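Local coordinates for protein diaminopimelate decarboxylase (Phaeodactylum tricornutum, PDB 7JPJ) that probably decarboxylates diaminopimelate to lysine in a pyridoxal 5'-phosphate-dependent reaction, working as an obligate dimer, at residues V142-G154 and N166-H178. Sequence-based numbering, arbitrary orientation.
Sequences VGVRVNPGVGSGG and NVGGPSSSFGIWH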
ATOM      1  N   VAL A 142     -24.160 -17.455 -17.771  1.00 24.91           N
ATOM      2  CA  VAL A 142     -22.901 -17.057 -17.157  1.00 23.66           C
ATOM      3  C   VAL A 142     -22.150 -16.191 -18.152  1.00 23.62           C
ATOM      4  O   VAL A 142     -22.352 -16.295 -19.364  1.00 24.66           O
ATOM      5  CB  VAL A 142     -22.075 -18.297 -16.724  1.00 23.65           C
ATOM      6  CG1 VAL A 142     -21.463 -18.988 -17.937  1.00 24.55           C
ATOM      7  CG2 VAL A 142     -21.004 -17.914 -15.713  1.00 22.50           C
ATOM      8  N   GLY A 143     -21.297 -15.309 -17.631  1.00 22.93           N
ATOM      9  CA  GLY A 143     -20.405 -14.523 -18.451  1.00 23.38           C
ATOM     10  C   GLY A 143     -19.034 -15.169 -18.544  1.00 23.84           C
ATOM     11  O   GLY A 143     -18.653 -15.984 -17.707  1.00 23.21           O
ATOM     12  N   VAL A 144     -18.296 -14.799 -19.587  1.00 21.70           N
ATOM     13  CA  VAL A 144     -16.969 -15.344 -19.859  1.00 22.19           C
ATOM     14  C   VAL A 144     -16.030 -14.188 -20.174  1.00 22.53           C
ATOM     15  O   VAL A 144     -16.236 -13.471 -21.159  1.00 23.51           O
ATOM     16  CB  VAL A 144     -16.986 -16.348 -21.026  1.00 23.66           C
ATOM     17  CG1 VAL A 144     -15.610 -16.957 -21.221  1.00 24.37           C
ATOM     18  CG2 VAL A 144     -18.016 -17.438 -20.780  1.00 23.66           C
ATOM     19  N   ARG A 145     -14.996 -14.012 -19.350  1.00 20.97           N
ATOM     20  CA  ARG A 145     -13.963 -13.024 -19.631  1.00 23.90           C
ATOM     21  C   ARG A 145     -12.846 -13.664 -20.445  1.00 27.71           C
ATOM     22  O   ARG A 145     -12.315 -14.714 -20.068  1.00 27.35           O
ATOM     23  CB  ARG A 145     -13.389 -12.417 -18.350  1.00 22.50           C
ATOM     24  CG  ARG A 145     -12.191 -11.518 -18.639  1.00 25.86           C
ATOM     25  CD  ARG A 145     -11.870 -10.549 -17.516  1.00 23.83           C
ATOM     26  NE  ARG A 145     -10.677  -9.765 -17.835  1.00 27.29           N
ATOM     27  CZ  ARG A 145     -10.246  -8.727 -17.126  1.00 26.10           C
ATOM     28  NH1 ARG A 145     -10.911  -8.338 -16.046  1.00 22.07           N
ATOM     29  NH2 ARG A 145      -9.149  -8.077 -17.495  1.00 29.09           N
ATOM     30  N   VAL A 146     -12.486 -13.024 -21.554  1.00 23.79           N
ATOM     31  CA  VAL A 146     -11.512 -13.558 -22.499  1.00 25.69           C
ATOM     32  C   VAL A 146     -10.252 -12.707 -22.454  1.00 26.73           C
ATOM     33  O   VAL A 146     -10.323 -11.473 -22.421  1.00 26.84           O
ATOM     34  CB  VAL A 146     -12.086 -13.601 -23.930  1.00 27.33           C
ATOM     35  CG1 VAL A 146     -11.057 -14.150 -24.908  1.00 29.65           C
ATOM     36  CG2 VAL A 146     -13.364 -14.422 -23.968  1.00 26.55           C
ATOM     37  N   ASN A 147      -9.096 -13.374 -22.436  1.00 27.71           N
ATOM     38  CA  ASN A 147      -7.829 -12.723 -22.739  1.00 29.56           C
ATOM     39  C   ASN A 147      -7.646 -12.779 -24.249  1.00 32.12           C
ATOM     40  O   ASN A 147      -7.300 -13.838 -24.790  1.00 33.29           O
ATOM     41  CB  ASN A 147      -6.662 -13.402 -22.017  1.00 29.78           C
ATOM     42  CG  ASN A 147      -5.336 -12.672 -22.213  1.00 31.87           C
ATOM     43  OD1 ASN A 147      -5.192 -11.840 -23.107  1.00 33.63           O
ATOM     44  ND2 ASN A 147      -4.361 -12.992 -21.372  1.00 31.95           N
ATOM     45  N   PRO A 148      -7.859 -11.668 -24.962  1.00 33.31           N
ATOM     46  CA  PRO A 148      -7.871 -11.714 -26.433  1.00 35.90           C
ATOM     47  C   PRO A 148      -6.532 -12.053 -27.065  1.00 38.71           C
ATOM     48  O   PRO A 148      -6.462 -12.154 -28.295  1.00 41.25           O
ATOM     49  CB  PRO A 148      -8.305 -10.290 -26.825  1.00 36.60           C
ATOM     50  CG  PRO A 148      -8.870  -9.685 -25.575  1.00 33.91           C
ATOM     51  CD  PRO A 148      -8.116 -10.314 -24.451  1.00 32.58           C
ATOM     52  N   GLY A 149      -5.475 -12.237 -26.278  1.00 38.62           N
ATOM     53  CA  GLY A 149      -4.153 -12.462 -26.815  1.00 41.57           C
ATOM     54  C   GLY A 149      -3.324 -11.211 -26.981  1.00 43.64           C
ATOM     55  O   GLY A 149      -2.177 -11.300 -27.433  1.00 46.50           O
ATOM     56  N   VAL A 150      -3.868 -10.047 -26.631  1.00 42.55           N
ATOM     57  CA  VAL A 150      -3.154  -8.785 -26.751  1.00 44.65           C
ATOM     58  C   VAL A 150      -3.579  -7.903 -25.586  1.00 42.22           C
ATOM     59  O   VAL A 150      -4.660  -8.078 -25.016  1.00 39.34           O
ATOM     60  CB  VAL A 150      -3.427  -8.114 -28.119  1.00 47.45           C
ATOM     61  CG1 VAL A 150      -4.853  -7.584 -28.186  1.00 45.60           C
ATOM     62  CG2 VAL A 150      -2.412  -7.019 -28.402  1.00 50.65           C
ATOM     63  N   GLY A 151      -2.711  -6.966 -25.216  1.00 43.65           N
ATOM     64  CA  GLY A 151      -2.998  -6.097 -24.093  1.00 41.78           C
ATOM     65  C   GLY A 151      -2.956  -4.628 -24.450  1.00 43.78           C
ATOM     66  O   GLY A 151      -3.314  -4.240 -25.564  1.00 45.63           O
ATOM     67  N   SER A 152      -2.590  -3.801 -23.483  1.00 43.68           N
ATOM     68  CA  SER A 152      -2.504  -2.340 -23.697  1.00 45.77           C
ATOM     69  C   SER A 152      -1.182  -1.994 -24.384  1.00 49.98           C
ATOM     70  O   SER A 152      -0.136  -2.152 -23.752  1.00 51.10           O
ATOM     71  CB  SER A 152      -2.646  -1.670 -22.371  1.00 44.45           C
ATOM     72  OG  SER A 152      -3.921  -1.930 -21.815  1.00 40.81           O
ATOM     73  N   GLY A 153      -1.230  -1.572 -25.646  1.00 52.62           N
ATOM     74  CA  GLY A 153      -0.005  -1.244 -26.407  1.00 57.11           C
ATOM     75  C   GLY A 153       0.101  -1.981 -27.728  1.00 58.98           C
ATOM     76  O   GLY A 153       1.018  -1.653 -28.480  1.00 62.65           O
ATOM     77  N   GLY A 154      -0.801  -2.921 -28.004  1.00 64.78           N
ATOM     78  CA  GLY A 154      -0.688  -3.757 -29.212  1.00 67.48           C
ATOM     79  C   GLY A 154       0.382  -4.802 -28.968  1.00 68.84           C
ATOM     80  O   GLY A 154       0.414  -5.358 -27.852  1.00 67.57           O
ATOM     81  N   ASN A 166       0.367  -6.384 -17.462  1.00 27.87           N
ATOM     82  CA  ASN A 166      -0.615  -5.938 -18.439  1.00 28.86           C
ATOM     83  C   ASN A 166      -1.984  -6.490 -18.072  1.00 28.61           C
ATOM     84  O   ASN A 166      -2.103  -7.510 -17.389  1.00 28.04           O
ATOM     85  CB  ASN A 166      -0.226  -6.375 -19.856  1.00 30.35           C
ATOM     86  CG  ASN A 166      -0.657  -5.381 -20.911  1.00 31.08           C
ATOM     87  OD1 ASN A 166      -1.831  -5.319 -21.276  1.00 31.31           O
ATOM     88  ND2 ASN A 166       0.291  -4.595 -21.407  1.00 31.40           N
ATOM     89  N   VAL A 167      -3.022  -5.789 -18.541  1.00 27.44           N
ATOM     90  CA  VAL A 167      -4.399  -6.252 -18.376  1.00 27.27           C
ATOM     91  C   VAL A 167      -4.763  -7.351 -19.357  1.00 28.60           C
ATOM     92  O   VAL A 167      -5.809  -7.994 -19.194  1.00 28.59           O
ATOM     93  CB  VAL A 167      -5.399  -5.092 -18.537  1.00 27.12           C
ATOM     94  CG1 VAL A 167      -5.325  -4.147 -17.346  1.00 25.30           C
ATOM     95  CG2 VAL A 167      -5.137  -4.340 -19.837  1.00 28.06           C
ATOM     96  N   GLY A 168      -3.936  -7.582 -20.374  1.00 26.34           N
ATOM     97  CA  GLY A 168      -4.176  -8.638 -21.337  1.00 26.82           C
ATOM     98  C   GLY A 168      -2.883  -9.019 -22.022  1.00 28.43           C
ATOM     99  O   GLY A 168      -1.846  -8.377 -21.843  1.00 29.23           O
ATOM    100  N   GLY A 169      -2.959 -10.081 -22.815  1.00 29.22           N
ATOM    101  CA  GLY A 169      -1.815 -10.555 -23.554  1.00 29.71           C
ATOM    102  C   GLY A 169      -1.157 -11.748 -22.893  1.00 29.39           C
ATOM    103  O   GLY A 169      -1.648 -12.281 -21.891  1.00 28.60           O
ATOM    104  N   PRO A 170      -0.024 -12.194 -23.445  1.00 28.33           N
ATOM    105  CA  PRO A 170       0.649 -13.377 -22.882  1.00 29.02           C
ATOM    106  C   PRO A 170       1.242 -13.146 -21.501  1.00 28.71           C
ATOM    107  O   PRO A 170       1.526 -14.124 -20.800  1.00 28.98           O
ATOM    108  CB  PRO A 170       1.742 -13.686 -23.914  1.00 31.20           C
ATOM    109  CG  PRO A 170       1.992 -12.380 -24.600  1.00 31.72           C
ATOM    110  CD  PRO A 170       0.672 -11.666 -24.632  1.00 29.97           C
ATOM    111  N   SER A 171       1.430 -11.896 -21.084  1.00 28.38           N
ATOM    112  CA  SER A 171       1.983 -11.579 -19.775  1.00 27.87           C
ATOM    113  C   SER A 171       0.908 -11.295 -18.735  1.00 26.28           C
ATOM    114  O   SER A 171       1.222 -10.771 -17.662  1.00 25.80           O
ATOM    115  CB  SER A 171       2.928 -10.382 -19.884  1.00 28.80           C
ATOM    116  OG  SER A 171       4.032 -10.687 -20.714  1.00 30.82           O
ATOM    117  N   SER A 172      -0.346 -11.623 -19.024  1.00 27.14           N
ATOM    118  CA  SER A 172      -1.460 -11.324 -18.138  1.00 26.41           C
ATOM    119  C   SER A 172      -2.185 -12.602 -17.745  1.00 26.18           C
ATOM    120  O   SER A 172      -2.416 -13.481 -18.580  1.00 26.96           O
ATOM    121  CB  SER A 172      -2.444 -10.361 -18.797  1.00 26.96           C
ATOM    122  OG  SER A 172      -3.171  -9.638 -17.822  1.00 25.99           O
ATOM    123  N   SER A 173      -2.548 -12.694 -16.469  1.00 25.17           N
ATOM    124  CA  SER A 173      -3.331 -13.813 -15.970  1.00 25.11           C
ATOM    125  C   SER A 173      -4.832 -13.559 -16.024  1.00 25.38           C
ATOM    126  O   SER A 173      -5.608 -14.476 -15.735  1.00 25.52           O
ATOM    127  CB  SER A 173      -2.924 -14.141 -14.532  1.00 24.09           C
ATOM    128  OG  SER A 173      -3.135 -13.027 -13.681  1.00 23.28           O
ATOM    129  N   PHE A 174      -5.256 -12.350 -16.389  1.00 26.55           N
ATOM    130  CA  PHE A 174      -6.676 -12.024 -16.413  1.00 26.61           C
ATOM    131  C   PHE A 174      -7.379 -12.727 -17.568  1.00 27.67           C
ATOM    132  O   PHE A 174      -6.870 -12.776 -18.691  1.00 28.55           O
ATOM    133  CB  PHE A 174      -6.882 -10.514 -16.540  1.00 26.30           C
ATOM    134  CG  PHE A 174      -6.181  -9.707 -15.486  1.00 24.89           C
ATOM    135  CD1 PHE A 174      -6.021 -10.198 -14.203  1.00 23.99           C
ATOM    136  CD2 PHE A 174      -5.689  -8.446 -15.784  1.00 24.73           C
ATOM    137  CE1 PHE A 174      -5.378  -9.448 -13.234  1.00 22.63           C
ATOM    138  CE2 PHE A 174      -5.047  -7.690 -14.824  1.00 23.36           C
ATOM    139  CZ  PHE A 174      -4.890  -8.191 -13.546  1.00 22.20           C
ATOM    140  N   GLY A 175      -8.563 -13.257 -17.289  1.00 25.22           N
ATOM    141  CA  GLY A 175      -9.375 -13.878 -18.318  1.00 25.69           C
ATOM    142  C   GLY A 175      -8.794 -15.188 -18.823  1.00 26.03           C
ATOM    143  O   GLY A 175      -7.701 -15.618 -18.457  1.00 25.91           O
ATOM    144  N   ILE A 176      -9.564 -15.828 -19.694  1.00 25.26           N
ATOM    145  CA  ILE A 176      -9.190 -17.103 -20.293  1.00 25.45           C
ATOM    146  C   ILE A 176      -8.431 -16.838 -21.582  1.00 26.14           C
ATOM    147  O   ILE A 176      -8.817 -15.980 -22.383  1.00 26.57           O
ATOM    148  CB  ILE A 176     -10.435 -17.973 -20.548  1.00 25.28           C
ATOM    149  CG1 ILE A 176     -11.296 -18.057 -19.287  1.00 24.79           C
ATOM    150  CG2 ILE A 176     -10.035 -19.362 -21.015  1.00 25.56           C
ATOM    151  CD1 ILE A 176     -12.504 -18.959 -19.431  1.00 24.68           C
ATOM    152  N   TRP A 177      -7.341 -17.577 -21.780  1.00 26.87           N
ATOM    153  CA  TRP A 177      -6.530 -17.431 -22.982  1.00 27.63           C
ATOM    154  C   TRP A 177      -7.372 -17.693 -24.225  1.00 28.03           C
ATOM    155  O   TRP A 177      -8.125 -18.668 -24.285  1.00 27.75           O
ATOM    156  CB  TRP A 177      -5.338 -18.390 -22.923  1.00 27.69           C
ATOM    157  CG  TRP A 177      -4.236 -18.086 -23.899  1.00 28.42           C
ATOM    158  CD1 TRP A 177      -3.618 -18.971 -24.736  1.00 28.92           C
ATOM    159  CD2 TRP A 177      -3.614 -16.814 -24.134  1.00 28.78           C
ATOM    160  NE1 TRP A 177      -2.656 -18.332 -25.477  1.00 29.59           N
ATOM    161  CE2 TRP A 177      -2.634 -17.007 -25.127  1.00 29.50           C
ATOM    162  CE3 TRP A 177      -3.794 -15.531 -23.604  1.00 28.55           C
ATOM    163  CZ2 TRP A 177      -1.837 -15.967 -25.601  1.00 30.00           C
ATOM    164  CZ3 TRP A 177      -3.005 -14.502 -24.075  1.00 29.01           C
ATOM    165  CH2 TRP A 177      -2.037 -14.725 -25.064  1.00 29.72           C
ATOM    166  N   HIS A 178      -7.239 -16.810 -25.219  1.00 28.37           N
ATOM    167  CA  HIS A 178      -8.118 -16.854 -26.385  1.00 28.70           C
ATOM    168  C   HIS A 178      -8.016 -18.175 -27.134  1.00 28.92           C
ATOM    169  O   HIS A 178      -8.996 -18.612 -27.751  1.00 28.74           O
ATOM    170  CB  HIS A 178      -7.802 -15.695 -27.327  1.00 29.26           C
ATOM    171  CG  HIS A 178      -6.506 -15.852 -28.060  1.00 30.17           C
ATOM    172  ND1 HIS A 178      -5.290 -15.538 -27.494  1.00 30.23           N
ATOM    173  CD2 HIS A 178      -6.238 -16.293 -29.311  1.00 30.76           C
ATOM    174  CE1 HIS A 178      -4.326 -15.777 -28.365  1.00 30.85           C
ATOM    175  NE2 HIS A 178      -4.874 -16.235 -29.476  1.00 31.24           N
TER
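Asn147 and Gly169 make the tight half of this contact. The Asn147 amide grips Gly169 by both ends: OD1 accepts from Gly169 N at 2.9 Å (166° at the hydrogen), and ND2 gives to Gly169 O, also at 2.9 Å. At OD1 a second bond, from Gly149 N, closes an Asx turn that bends the chain as it leaves the strand. With CG anti to the backbone N (chi1 -175°), the amide meets the edge of the Trp177 ring, the two planes nearly perpendicular at 85°. Trp177 NE1 itself bonds Thr302 of the second subunit, so this end of the contact sits against the dimer interface. Strand 141-147 belongs to the parallel sheet of the TIM-barrel domain, and 176-177 pairs with it briefly through Ile176 N to Arg145 O (3.0 Å) and Asn147 N to Ile176 O. Arg145 is extended, one guanidinium face over CB of Phe174, its side chain about 7 Å from that of Lys60, the predicted cofactor lysine, which carries no cofactor here. The other half, with Ser152, Asn166 and Val167 partly exposed, is looser. Asn166 OD1 accepts in plane from Ser152 N across the contact (2.8 Å) and, closing an Asx turn, from Gly168 N; Ser152 OG lies 3.3 Å from Val167 CG2, and Asn166 ND2 bonds Ser152 O only weakly at 3.4 Å.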